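Local atomic coordinates of reticulocyte binding protein (PDB entry 3FAW), a protein that probably hydrolyses the alpha-1,6-glucosidic linkages of pullulan and related alpha-glucans, as a secreted, cell-wall-anchored streptococcal pullulanase. Residues Q542-I547 and G728-K733; N605-T610 and V751-D756; L721-G726 and L735-Q740; S757-V762 and I803-A808; I777-Q782 and T790-H795. All blocks are in the same frame, centred on the assembly; numbering follows the deposited sequence.

Interaction 1: Q542-I547 and G728-K733; sequences QSLQGI and GDIKEK
Leu-544 and Ile-730 form the tight half of this contact. Leu-544 CD1 lies 3.5 Å from Ile-730 CG2, closer than two methyl carbons usually settle, and the two side chains cross obliquely at that point. The same CD1 also meets the loop backbone, 3.8 Å from Lys-731 O. Both residues are buried, Leu-544 resting in addition on Phe-536 and Ile-730 on Val-736. A backbone bond lies beside this packing: Leu-544 N donates to Glu-732 O at 3.2 Å, with 160° at the hydrogen and the donor lying almost along the C=O axis (168°).

The other half is looser and borders on solvent. Water 1 donates to Glu-732 O at 3.0 Å, accepts from Gln-545 N at 3.1 Å, and is hydrogen-bonded to Ser-543 OG at 2.7 Å, so Glu-732 O accepts both a backbone amide and a water. Lys-733 touches the first segment only near its root: CG lies close to Ser-543 N, after which the extended chain leads away. The CA of Lys-733 points a C-H at Gln-542 O, 3.3 Å off.

Ser-543 and Lys-733, with CA atoms 4.1 Å apart, are a non-hydrogen-bonded antiparallel pair. Strands 542-543 and 733-734 make a minimal two-stranded antiparallel sheet, the first running straight into helix 544-551; it joins the chain between barrel strands 513-516 and 566-568 to the C-terminal beta domain.

Interaction 2: N605-T610 and V751-D756; sequences NVMILT and VFVNAD
Val-606, Met-607 and Thr-610 meet Val-751 and Val-753 without any ring or amide plane between them. The one aromatic ring of the two segments, that of Phe-752, is turned to the opposite face of its strand, where it packs on Ala-738 and Ile-811. The flat group close to the contact is the Val-606 carbonyl: Thr-610 OG1 donates to its oxygen at 2.7 Å from 36° above the carbonyl plane.

Across the contact the interaction is van der Waals packing of branched aliphatic groups. Val-606 CG1 serves both valines of the strand, 4.0 Å from Val-751 CG1 and 4.2 Å from Val-753 CG2, sliding past them in the opposite direction. Met-607 crosses Val-753 at about a right angle, with CG 3.9 Å from Val-753 CG2 and SD near CG1 of the same residue.

This is the join between the (beta/alpha)8 catalytic barrel and the C-terminal beta domain of an alpha-amylase-family enzyme. Helix 590-609, which links barrel strands 566-568 and 614-618, lies over strand 748-754 with the axes of the short segments 9.8 Å apart and their directions at 149°, closer to antiparallel than to crossed.

Thr-610 and Val-751 reach toward each other tip to tip, Thr-610 CG2 standing 4.0 Å from Val-751 CG2. The threonine OG1 takes the crowded position between backbone N and carbonyl carbon (chi1 56°), from which it reaches back to the helix carbonyl, and it is also hydrogen-bonded to Tyr-739 OH. At the far end of the strand Asn-754 OD1 accepts from Asp-756 N at 3.0 Å, an Asx turn.

Interaction 3: L721-G726 and L735-Q740; sequences LITEVG and LVIAYQ
Ala-738 O is gripped by two successive amides of the facing segment. Ile-722 N donates to it at 3.0 Å, although bent to 138° at the hydrogen, while Thr-723 N adds a straighter but weak bond at 3.4 Å. The neighbouring polar atom of the same residue is met by a side chain: Ala-738 N donates to Thr-723 OG1 at 3.1 Å (157°). With chi1 at 57°, that hydroxyl stands between the threonine's own backbone N and carbonyl carbon, and it takes the place a backbone carbonyl would fill in a regular sheet.

Ala-738 CB is flanked by two carbons, Thr-723 CG2 at 3.7 Å and Ile-722 CB at 3.9 Å. Ile-722 reaches further with CD1, which lies 4.1 Å from Gln-740 CB. Leu-721 CD1 packs 4.0 Å from Ile-737 CG1, the two side chains crossing at about a right angle on the face that helix 544-551 covers.

Leu-721 and Tyr-739 form a non-hydrogen-bonded antiparallel pair, after which the chain turns away from strand 736-742. The arrangement is that of a short edge strand of the C-terminal antiparallel sheet ending in an inverse gamma turn centred on Thr-723.

Interaction 4: S757-V762 and I803-A808; sequences SKARNV and IDPLTA
Pro-805 lies against the backbone of Ser-757, Lys-758 and Ala-759, and its ring can be followed atom by atom. CB sits 3.6 Å from Ser-757 C and 3.7 Å from Lys-758 N. CG, further along, faces the Lys-758 to Ala-759 peptide more loosely. CD comes to 3.6 Å from Ala-759 N and touches a side chain as well, Ala-759 CB at 4.1 Å. The ring thus rests mainly on main-chain atoms.

Next to it the backbones pair properly. Arg-760 N donates to Ile-803 O at 3.0 Å (163°), in the carbonyl plane, and Ile-803 N returns a bond to Arg-760 O at 2.9 Å (170°); these near-straight bonds define a hydrogen-bonded antiparallel pair. Ile-803 O is also approached by Ala-759 CA, 3.3 Å away, in a C-H...O contact. On the side that faces Phe-752, Ile-803 CD1, anti to CA about the CB-CG1 bond (chi2 178°), reaches Val-762 CG2 at 4.1 Å.

The Arg-760 guanidinium leads away to salt bridges with Asp-756, Asp-729 and Asp-734. Strand 760-763 is an outer strand of the small antiparallel sheet it forms with 800-803 and 794-796. Val-762 and Ile-803 pack on Phe-752 of strand 748-754, whereas Leu-806, with Thr-807 a G1 beta bulge opposite Asn-754, lies on helix 590-609.

Interaction 5: I777-Q782 and T790-H795; sequences IVDADQ and TPRGVH
Asp-779, whose Asx motif shapes the turn after strand 775-778 in the C-terminal beta domain, also holds the backbone of Arg-792. The hydrogen bonds divide between its two carboxylate oxygens. OD1 faces its own segment, accepting from Gln-782 N at 2.8 Å nearly along the C-O bond and from Asp-781 N at 2.9 Å from above the carboxylate plane; the latter bond makes an Asx turn. OD2 crosses to the other segment, taking Arg-792 N at 2.9 Å on its anti side, somewhat out of the carboxylate plane, in an almost straight bond (178°). Three backbone N-H groups thus hold the carboxylate's rotation. A backbone bond runs alongside, Ala-780 N to Arg-792 O at 3.2 Å (165°).

The charges are close but do not pair across the contact. Asp-781 OD2 is 5.3 Å from Arg-792 NE, with the carboxylate and guanidinium planes 70° apart, and Asp-781 OD1 has its salt bridge with Lys-689 of helix 685-703. Arg-792 NH1 instead bends back to Thr-790 OG1 and Pro-791 O, both weak bonds.

Packing is slight and lies at the surface. Asp-781 OD2 rests 3.5 Å from Arg-792 CG, and Ala-780 CB stands 3.5 Å from Arg-792 O.

Overall arrangement
From the N terminus, residues 542-547 open interaction 1 and helix residues 605-610 open interaction 2, both in the catalytic barrel region. After 721-726 opens interaction 3, segment 728-733 closes interaction 1, 735-740 closes interaction 3 and 751-756 closes interaction 2. Interaction 1 therefore crosses both others, while interaction 3 falls wholly within the span of interaction 2. Interaction 4 then starts at 757-762 and ends at 803-808, enclosing interaction 5. The first two tie the barrel to the C-terminal beta domain; the last three organise that domain internally. Interaction 4 touches interaction 5 through a probable backbone hydrogen bond, Asp-804 N to Gly-793 O.

Interaction 1: Q542-I547 and G728-K733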
# COMPACT_ATOMS: atom_id res chain seq x y z
N GLN A 542 22.40 11.30 17.53
CA GLN A 542 21.18 10.67 18.04
C GLN A 542 21.51 9.87 19.29
O GLN A 542 22.64 9.39 19.44
CB GLN A 542 20.57 9.75 16.99
CG GLN A 542 20.24 10.42 15.65
CD GLN A 542 19.13 11.44 15.74
OE1 GLN A 542 19.32 12.62 15.42
NE2 GLN A 542 17.95 11.01 16.18
N SER A 543 20.54 9.72 20.19
CA SER A 543 20.69 8.85 21.35
C SER A 543 20.95 7.42 20.87
O SER A 543 20.17 6.86 20.11
CB SER A 543 19.44 8.89 22.23
OG SER A 543 19.57 8.02 23.35
N LEU A 544 22.07 6.84 21.30
CA LEU A 544 22.50 5.53 20.81
C LEU A 544 21.63 4.38 21.34
O LEU A 544 21.53 3.34 20.70
CB LEU A 544 23.97 5.27 21.16
CG LEU A 544 24.97 6.31 20.65
CD1 LEU A 544 26.38 5.86 20.98
CD2 LEU A 544 24.82 6.55 19.15
N GLN A 545 21.02 4.57 22.50
CA GLN A 545 20.12 3.56 23.06
C GLN A 545 18.89 3.40 22.16
O GLN A 545 18.48 2.28 21.85
CB GLN A 545 19.70 3.92 24.49
CG GLN A 545 19.16 2.74 25.30
CD GLN A 545 20.18 1.62 25.50
OE1 GLN A 545 19.68 0.39 25.58
NE2 GLN A 545 21.38 1.86 25.58
N GLY A 546 18.32 4.52 21.73
CA GLY A 546 17.19 4.53 20.80
C GLY A 546 17.52 3.91 19.46
O GLY A 546 16.73 3.14 18.92
N ILE A 547 18.69 4.26 18.92
CA ILE A 547 19.21 3.65 17.69
C ILE A 547 19.38 2.15 17.88
O ILE A 547 18.94 1.36 17.05
CB ILE A 547 20.59 4.27 17.26
CG1 ILE A 547 20.47 5.77 16.98
CG2 ILE A 547 21.14 3.58 16.00
CD1 ILE A 547 19.66 6.11 15.75
N GLY A 728 35.11 4.53 25.91
CA GLY A 728 35.96 5.42 25.13
C GLY A 728 35.37 6.82 25.07
O GLY A 728 34.94 7.35 26.10
N ASP A 729 35.30 7.41 23.88
CA ASP A 729 34.78 8.77 23.71
C ASP A 729 33.29 8.81 23.29
O ASP A 729 32.80 9.85 22.85
CB ASP A 729 35.64 9.56 22.72
CG ASP A 729 35.54 9.05 21.29
OD1 ASP A 729 34.86 8.03 21.06
OD2 ASP A 729 36.16 9.67 20.40
N ILE A 730 32.59 7.69 23.45
CA ILE A 730 31.17 7.59 23.09
C ILE A 730 30.30 8.41 24.05
O ILE A 730 30.39 8.26 25.27
CB ILE A 730 30.71 6.12 23.09
CG1 ILE A 730 31.37 5.34 21.95
CG2 ILE A 730 29.19 6.01 22.98
CD1 ILE A 730 30.94 5.80 20.56
N LYS A 731 29.47 9.29 23.49
CA LYS A 731 28.58 10.14 24.28
C LYS A 731 27.14 9.63 24.16
O LYS A 731 26.86 8.77 23.33
CB LYS A 731 28.68 11.60 23.84
CG LYS A 731 30.10 12.17 23.82
CD LYS A 731 30.77 12.09 25.19
CE LYS A 731 32.19 12.66 25.16
NZ LYS A 731 32.80 12.73 26.53
N GLU A 732 26.25 10.15 25.01
CA GLU A 732 24.86 9.67 25.05
C GLU A 732 24.16 9.88 23.70
O GLU A 732 23.50 8.98 23.20
CB GLU A 732 24.06 10.34 26.18
CG GLU A 732 22.74 9.64 26.48
CD GLU A 732 22.05 10.17 27.73
OE1 GLU A 732 22.36 11.29 28.18
OE2 GLU A 732 21.18 9.44 28.27
N LYS A 733 24.33 11.07 23.12
CA LYS A 733 23.95 11.33 21.73
C LYS A 733 25.21 11.34 20.89
O LYS A 733 26.15 12.09 21.18
CB LYS A 733 23.22 12.67 21.60
CG LYS A 733 21.87 12.73 22.30
CD LYS A 733 21.18 14.06 22.04
CE LYS A 733 19.78 14.08 22.61
NZ LYS A 733 19.08 15.36 22.30
O HOH W 1 21.78 6.87 24.47

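Interaction 2: N605-T610 and V751-D756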
# COMPACT_ATOMS: atom_id res chain seq x y z
N ASN A 605 22.23 1.84 4.33
CA ASN A 605 21.91 0.49 3.84
C ASN A 605 22.50 -0.60 4.72
O ASN A 605 21.87 -1.65 4.92
CB ASN A 605 22.37 0.31 2.38
CG ASN A 605 21.52 1.10 1.39
OD1 ASN A 605 20.58 1.82 1.77
ND2 ASN A 605 21.85 0.97 0.10
N VAL A 606 23.69 -0.37 5.25
CA VAL A 606 24.30 -1.29 6.22
C VAL A 606 23.39 -1.48 7.43
O VAL A 606 23.12 -2.62 7.84
CB VAL A 606 25.67 -0.80 6.70
CG1 VAL A 606 26.12 -1.58 7.93
CG2 VAL A 606 26.71 -0.90 5.59
N MET A 607 22.91 -0.37 7.99
CA MET A 607 22.12 -0.41 9.21
C MET A 607 20.77 -1.12 9.02
O MET A 607 20.38 -1.93 9.85
CB MET A 607 21.94 1.00 9.78
CG MET A 607 23.26 1.61 10.25
SD MET A 607 23.12 3.20 11.08
CE MET A 607 22.36 4.18 9.79
N ILE A 608 20.08 -0.84 7.91
CA ILE A 608 18.81 -1.51 7.61
C ILE A 608 19.01 -3.02 7.40
O ILE A 608 18.21 -3.83 7.89
CB ILE A 608 18.12 -0.90 6.35
CG1 ILE A 608 17.63 0.52 6.64
CG2 ILE A 608 16.93 -1.77 5.90
CD1 ILE A 608 16.59 0.64 7.77
N LEU A 609 20.07 -3.40 6.70
CA LEU A 609 20.28 -4.80 6.32
C LEU A 609 20.96 -5.65 7.40
O LEU A 609 21.14 -6.86 7.21
CB LEU A 609 21.04 -4.88 5.00
CG LEU A 609 20.17 -4.44 3.81
CD1 LEU A 609 21.02 -4.15 2.59
CD2 LEU A 609 19.11 -5.50 3.49
N THR A 610 21.34 -5.03 8.53
CA THR A 610 21.84 -5.76 9.70
C THR A 610 20.93 -5.57 10.93
O THR A 610 21.28 -5.99 12.04
CB THR A 610 23.30 -5.34 10.04
OG1 THR A 610 23.38 -3.92 10.22
CG2 THR A 610 24.24 -5.75 8.92
N VAL A 751 28.97 -5.40 13.93
CA VAL A 751 28.78 -4.31 12.96
C VAL A 751 29.20 -2.98 13.58
O VAL A 751 28.74 -2.61 14.66
CB VAL A 751 27.29 -4.19 12.54
CG1 VAL A 751 27.14 -3.16 11.42
CG2 VAL A 751 26.74 -5.55 12.10
N PHE A 752 30.07 -2.25 12.87
CA PHE A 752 30.55 -0.94 13.29
C PHE A 752 30.17 0.11 12.25
O PHE A 752 30.46 -0.07 11.07
CB PHE A 752 32.08 -0.95 13.44
CG PHE A 752 32.60 -1.97 14.41
CD1 PHE A 752 32.88 -1.63 15.72
CD2 PHE A 752 32.84 -3.28 14.00
CE1 PHE A 752 33.37 -2.57 16.61
CE2 PHE A 752 33.32 -4.22 14.88
CZ PHE A 752 33.59 -3.87 16.19
N VAL A 753 29.52 1.18 12.69
CA VAL A 753 29.15 2.30 11.80
C VAL A 753 29.66 3.62 12.35
O VAL A 753 29.08 4.16 13.31
CB VAL A 753 27.62 2.39 11.60
CG1 VAL A 753 27.25 3.64 10.79
CG2 VAL A 753 27.08 1.14 10.92
N ASN A 754 30.74 4.14 11.77
CA ASN A 754 31.20 5.49 12.07
C ASN A 754 30.58 6.47 11.08
O ASN A 754 31.06 6.63 9.96
CB ASN A 754 32.73 5.59 12.03
CG ASN A 754 33.24 6.97 12.45
OD1 ASN A 754 32.48 7.80 12.96
ND2 ASN A 754 34.53 7.22 12.24
N ALA A 755 29.50 7.12 11.50
CA ALA A 755 28.84 8.15 10.70
C ALA A 755 29.40 9.55 10.98
O ALA A 755 28.87 10.54 10.47
CB ALA A 755 27.33 8.13 10.94
N ASP A 756 30.46 9.63 11.79
CA ASP A 756 31.11 10.90 12.09
C ASP A 756 32.02 11.30 10.93
O ASP A 756 32.46 10.46 10.15
CB ASP A 756 31.92 10.80 13.39
CG ASP A 756 32.18 12.16 14.04
OD1 ASP A 756 31.89 13.21 13.42
OD2 ASP A 756 32.67 12.19 15.18

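Interaction 3: L721-G726 and L735-Q740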
# COMPACT_ATOMS: atom_id res chain seq x y z
N LEU A 721 25.06 -4.16 22.78
CA LEU A 721 25.59 -2.85 22.39
C LEU A 721 27.06 -2.73 22.78
O LEU A 721 27.38 -2.69 23.97
CB LEU A 721 24.77 -1.74 23.04
CG LEU A 721 25.14 -0.30 22.69
CD1 LEU A 721 24.94 -0.02 21.20
CD2 LEU A 721 24.32 0.67 23.53
N ILE A 722 27.94 -2.66 21.79
CA ILE A 722 29.37 -2.52 22.04
C ILE A 722 29.69 -1.09 22.51
O ILE A 722 30.36 -0.89 23.52
CB ILE A 722 30.21 -2.85 20.79
CG1 ILE A 722 30.02 -4.31 20.39
CG2 ILE A 722 31.69 -2.55 21.05
CD1 ILE A 722 30.64 -4.67 19.05
N THR A 723 29.18 -0.11 21.77
CA THR A 723 29.36 1.30 22.13
C THR A 723 28.33 1.75 23.16
O THR A 723 27.40 2.50 22.84
CB THR A 723 29.26 2.20 20.89
OG1 THR A 723 27.99 2.00 20.25
CG2 THR A 723 30.38 1.90 19.90
N GLU A 724 28.50 1.31 24.41
CA GLU A 724 27.68 1.83 25.51
C GLU A 724 28.17 3.22 25.88
O GLU A 724 29.33 3.56 25.65
CB GLU A 724 27.75 0.91 26.73
CG GLU A 724 27.15 -0.46 26.49
CD GLU A 724 26.97 -1.26 27.77
OE1 GLU A 724 27.83 -1.14 28.67
OE2 GLU A 724 25.98 -2.01 27.87
N VAL A 725 27.28 4.03 26.45
CA VAL A 725 27.61 5.40 26.82
C VAL A 725 28.75 5.38 27.84
O VAL A 725 28.65 4.71 28.86
CB VAL A 725 26.40 6.16 27.42
CG1 VAL A 725 26.79 7.59 27.78
CG2 VAL A 725 25.25 6.16 26.43
N GLY A 726 29.84 6.09 27.53
CA GLY A 726 31.00 6.16 28.41
C GLY A 726 32.15 5.24 28.05
O GLY A 726 33.22 5.32 28.65
N LEU A 735 27.31 9.94 16.82
CA LEU A 735 27.27 9.62 15.38
C LEU A 735 28.03 8.34 15.03
O LEU A 735 28.20 8.02 13.85
CB LEU A 735 27.87 10.78 14.57
CG LEU A 735 27.14 12.12 14.63
CD1 LEU A 735 28.00 13.21 14.03
CD2 LEU A 735 25.80 12.04 13.93
N VAL A 736 28.48 7.60 16.04
CA VAL A 736 29.09 6.29 15.83
C VAL A 736 28.36 5.26 16.69
O VAL A 736 27.93 5.57 17.80
CB VAL A 736 30.61 6.28 16.14
CG1 VAL A 736 30.89 6.92 17.48
CG2 VAL A 736 31.18 4.85 16.09
N ILE A 737 28.19 4.06 16.16
CA ILE A 737 27.57 2.96 16.91
C ILE A 737 28.15 1.62 16.47
O ILE A 737 28.55 1.44 15.32
CB ILE A 737 26.02 2.96 16.75
CG1 ILE A 737 25.36 2.09 17.83
CG2 ILE A 737 25.60 2.49 15.36
CD1 ILE A 737 23.86 2.27 17.92
N ALA A 738 28.22 0.68 17.41
CA ALA A 738 28.67 -0.68 17.12
C ALA A 738 27.86 -1.68 17.92
O ALA A 738 27.55 -1.45 19.08
CB ALA A 738 30.15 -0.83 17.44
N TYR A 739 27.51 -2.80 17.28
CA TYR A 739 26.73 -3.85 17.94
C TYR A 739 27.13 -5.24 17.48
O TYR A 739 27.59 -5.43 16.36
CB TYR A 739 25.22 -3.65 17.73
CG TYR A 739 24.81 -3.31 16.31
CD1 TYR A 739 24.32 -4.29 15.44
CD2 TYR A 739 24.87 -2.00 15.85
CE1 TYR A 739 23.92 -3.97 14.15
CE2 TYR A 739 24.48 -1.67 14.57
CZ TYR A 739 24.00 -2.65 13.72
OH TYR A 739 23.62 -2.29 12.45
N GLN A 740 26.92 -6.20 18.37
CA GLN A 740 27.27 -7.59 18.12
C GLN A 740 26.03 -8.48 18.17
O GLN A 740 25.17 -8.32 19.04
CB GLN A 740 28.28 -8.08 19.16
CG GLN A 740 28.93 -9.41 18.81
CD GLN A 740 29.76 -9.94 19.96
OE1 GLN A 740 31.07 -9.83 19.84
NE2 GLN A 740 29.22 -10.46 20.95

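Interaction 4: S757-V762 and I803-A808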
# COMPACT_ATOMS: atom_id res chain seq x y z
N SER A 757 32.28 12.60 10.84
CA SER A 757 33.12 13.18 9.79
C SER A 757 34.61 13.22 10.17
O SER A 757 35.42 13.80 9.46
CB SER A 757 32.63 14.60 9.46
OG SER A 757 32.53 15.39 10.63
N LYS A 758 34.95 12.59 11.30
CA LYS A 758 36.34 12.36 11.70
C LYS A 758 36.49 10.90 12.09
O LYS A 758 35.50 10.23 12.39
CB LYS A 758 36.72 13.25 12.89
CG LYS A 758 35.84 13.05 14.12
CD LYS A 758 36.32 13.87 15.30
CE LYS A 758 35.38 13.68 16.48
NZ LYS A 758 35.98 14.21 17.73
N ALA A 759 37.72 10.40 12.08
CA ALA A 759 38.01 9.04 12.52
C ALA A 759 37.64 8.87 13.99
O ALA A 759 37.71 9.83 14.77
CB ALA A 759 39.47 8.70 12.29
N ARG A 760 37.21 7.66 14.36
CA ARG A 760 36.83 7.34 15.74
C ARG A 760 37.42 6.01 16.18
O ARG A 760 37.36 5.02 15.45
CB ARG A 760 35.31 7.29 15.89
CG ARG A 760 34.58 8.58 15.54
CD ARG A 760 34.85 9.69 16.55
NE ARG A 760 34.27 9.41 17.85
CZ ARG A 760 32.99 9.63 18.18
NH1 ARG A 760 32.13 10.12 17.30
NH2 ARG A 760 32.57 9.34 19.41
N ASN A 761 37.99 5.99 17.39
CA ASN A 761 38.44 4.76 18.03
C ASN A 761 37.28 4.15 18.81
O ASN A 761 36.72 4.80 19.69
CB ASN A 761 39.62 5.04 18.97
CG ASN A 761 40.09 3.80 19.73
OD1 ASN A 761 39.44 3.34 20.66
ND2 ASN A 761 41.25 3.28 19.34
N VAL A 762 36.92 2.91 18.47
CA VAL A 762 35.88 2.17 19.18
C VAL A 762 36.52 1.19 20.17
O VAL A 762 37.23 0.27 19.76
CB VAL A 762 34.97 1.40 18.20
CG1 VAL A 762 33.94 0.57 18.97
CG2 VAL A 762 34.27 2.36 17.25
N ILE A 803 38.48 3.47 13.22
CA ILE A 803 37.64 3.45 12.02
C ILE A 803 37.61 4.81 11.34
O ILE A 803 37.40 5.83 11.99
CB ILE A 803 36.20 2.99 12.36
CG1 ILE A 803 36.23 1.61 13.02
CG2 ILE A 803 35.34 2.97 11.09
CD1 ILE A 803 34.87 1.11 13.43
N ASP A 804 37.82 4.80 10.02
CA ASP A 804 37.78 6.01 9.20
C ASP A 804 36.41 6.69 9.24
O ASP A 804 35.40 6.03 9.49
CB ASP A 804 38.10 5.67 7.73
CG ASP A 804 39.60 5.56 7.45
OD1 ASP A 804 40.39 5.29 8.38
OD2 ASP A 804 39.97 5.72 6.27
N PRO A 805 36.36 8.01 8.98
CA PRO A 805 35.06 8.68 8.89
C PRO A 805 34.16 8.12 7.79
O PRO A 805 34.65 7.66 6.76
CB PRO A 805 35.43 10.14 8.58
CG PRO A 805 36.84 10.10 8.09
CD PRO A 805 37.48 8.93 8.75
N LEU A 806 32.84 8.15 8.03
CA LEU A 806 31.85 7.66 7.06
C LEU A 806 32.16 6.26 6.53
O LEU A 806 32.14 6.01 5.32
CB LEU A 806 31.72 8.66 5.90
CG LEU A 806 31.45 10.11 6.31
CD1 LEU A 806 31.12 10.95 5.09
CD2 LEU A 806 30.32 10.20 7.34
N THR A 807 32.45 5.34 7.45
CA THR A 807 32.86 3.97 7.11
C THR A 807 32.09 2.95 7.95
O THR A 807 31.88 3.15 9.15
CB THR A 807 34.38 3.77 7.32
OG1 THR A 807 35.10 4.71 6.52
CG2 THR A 807 34.81 2.35 6.96
N ALA A 808 31.67 1.86 7.30
CA ALA A 808 31.04 0.73 7.99
C ALA A 808 31.98 -0.47 7.95
O ALA A 808 32.52 -0.81 6.90
CB ALA A 808 29.71 0.38 7.33

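Interaction 5: I777-Q782 and T790-H795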
# COMPACT_ATOMS: atom_id res chain seq x y z
N ILE A 777 34.59 -8.78 6.81
CA ILE A 777 33.80 -9.13 5.61
C ILE A 777 33.09 -7.92 4.97
O ILE A 777 32.66 -8.00 3.81
CB ILE A 777 32.80 -10.28 5.89
CG1 ILE A 777 31.76 -9.89 6.94
CG2 ILE A 777 33.57 -11.53 6.34
CD1 ILE A 777 30.60 -10.85 7.00
N VAL A 778 32.96 -6.83 5.71
CA VAL A 778 32.52 -5.55 5.15
C VAL A 778 33.51 -4.46 5.54
O VAL A 778 33.88 -4.34 6.71
CB VAL A 778 31.10 -5.15 5.65
CG1 VAL A 778 30.68 -3.79 5.09
CG2 VAL A 778 30.08 -6.21 5.28
N ASP A 779 33.96 -3.69 4.55
CA ASP A 779 34.84 -2.55 4.81
C ASP A 779 34.33 -1.31 4.06
O ASP A 779 33.16 -1.27 3.67
CB ASP A 779 36.31 -2.91 4.49
CG ASP A 779 36.62 -2.94 3.01
OD1 ASP A 779 35.70 -2.82 2.17
OD2 ASP A 779 37.81 -3.10 2.67
N ALA A 780 35.19 -0.31 3.87
CA ALA A 780 34.79 0.93 3.20
C ALA A 780 34.48 0.76 1.71
O ALA A 780 33.71 1.54 1.14
CB ALA A 780 35.87 1.99 3.40
N ASP A 781 35.07 -0.26 1.08
CA ASP A 781 34.97 -0.46 -0.37
C ASP A 781 34.00 -1.56 -0.81
O ASP A 781 33.39 -1.46 -1.88
CB ASP A 781 36.34 -0.77 -0.96
CG ASP A 781 37.29 0.40 -0.90
OD1 ASP A 781 36.83 1.56 -0.98
OD2 ASP A 781 38.51 0.17 -0.79
N GLN A 782 33.87 -2.61 0.00
CA GLN A 782 33.13 -3.79 -0.41
C GLN A 782 32.39 -4.46 0.73
O GLN A 782 32.74 -4.31 1.90
CB GLN A 782 34.07 -4.81 -1.08
CG GLN A 782 35.14 -5.37 -0.16
CD GLN A 782 36.18 -6.19 -0.91
OE1 GLN A 782 37.30 -5.73 -1.14
NE2 GLN A 782 35.80 -7.40 -1.31
N THR A 790 43.05 -7.35 2.74
CA THR A 790 43.62 -6.06 3.15
C THR A 790 42.50 -5.01 3.30
O THR A 790 42.25 -4.22 2.39
CB THR A 790 44.72 -5.58 2.16
OG1 THR A 790 45.22 -4.29 2.56
CG2 THR A 790 44.18 -5.50 0.73
N PRO A 791 41.80 -5.02 4.46
CA PRO A 791 40.63 -4.16 4.65
C PRO A 791 40.94 -2.66 4.66
O PRO A 791 41.95 -2.24 5.22
CB PRO A 791 40.09 -4.60 6.02
CG PRO A 791 40.77 -5.87 6.34
CD PRO A 791 42.08 -5.83 5.66
N ARG A 792 40.06 -1.88 4.05
CA ARG A 792 40.20 -0.42 4.02
C ARG A 792 39.25 0.26 5.00
O ARG A 792 38.08 -0.13 5.13
CB ARG A 792 39.94 0.10 2.61
CG ARG A 792 41.05 -0.24 1.62
CD ARG A 792 42.26 0.67 1.79
NE ARG A 792 43.46 0.12 1.16
CZ ARG A 792 44.29 -0.76 1.72
NH1 ARG A 792 44.08 -1.21 2.95
NH2 ARG A 792 45.35 -1.19 1.04
N GLY A 793 39.75 1.27 5.69
CA GLY A 793 38.94 2.10 6.59
C GLY A 793 38.95 1.67 8.05
O GLY A 793 38.25 2.27 8.87
N VAL A 794 39.73 0.65 8.37
CA VAL A 794 39.81 0.13 9.74
C VAL A 794 41.25 -0.26 10.10
O VAL A 794 41.99 -0.77 9.26
CB VAL A 794 38.92 -1.12 9.91
CG1 VAL A 794 39.35 -2.25 8.96
CG2 VAL A 794 38.93 -1.59 11.37
N HIS A 795 41.64 0.00 11.34
CA HIS A 795 42.93 -0.45 11.87
C HIS A 795 42.74 -1.15 13.21
O HIS A 795 42.02 -0.65 14.09
CB HIS A 795 43.90 0.72 12.02
CG HIS A 795 44.21 1.41 10.72
ND1 HIS A 795 45.32 1.10 9.96
CD2 HIS A 795 43.55 2.38 10.05
CE1 HIS A 795 45.33 1.85 8.88
NE2 HIS A 795 44.27 2.64 8.91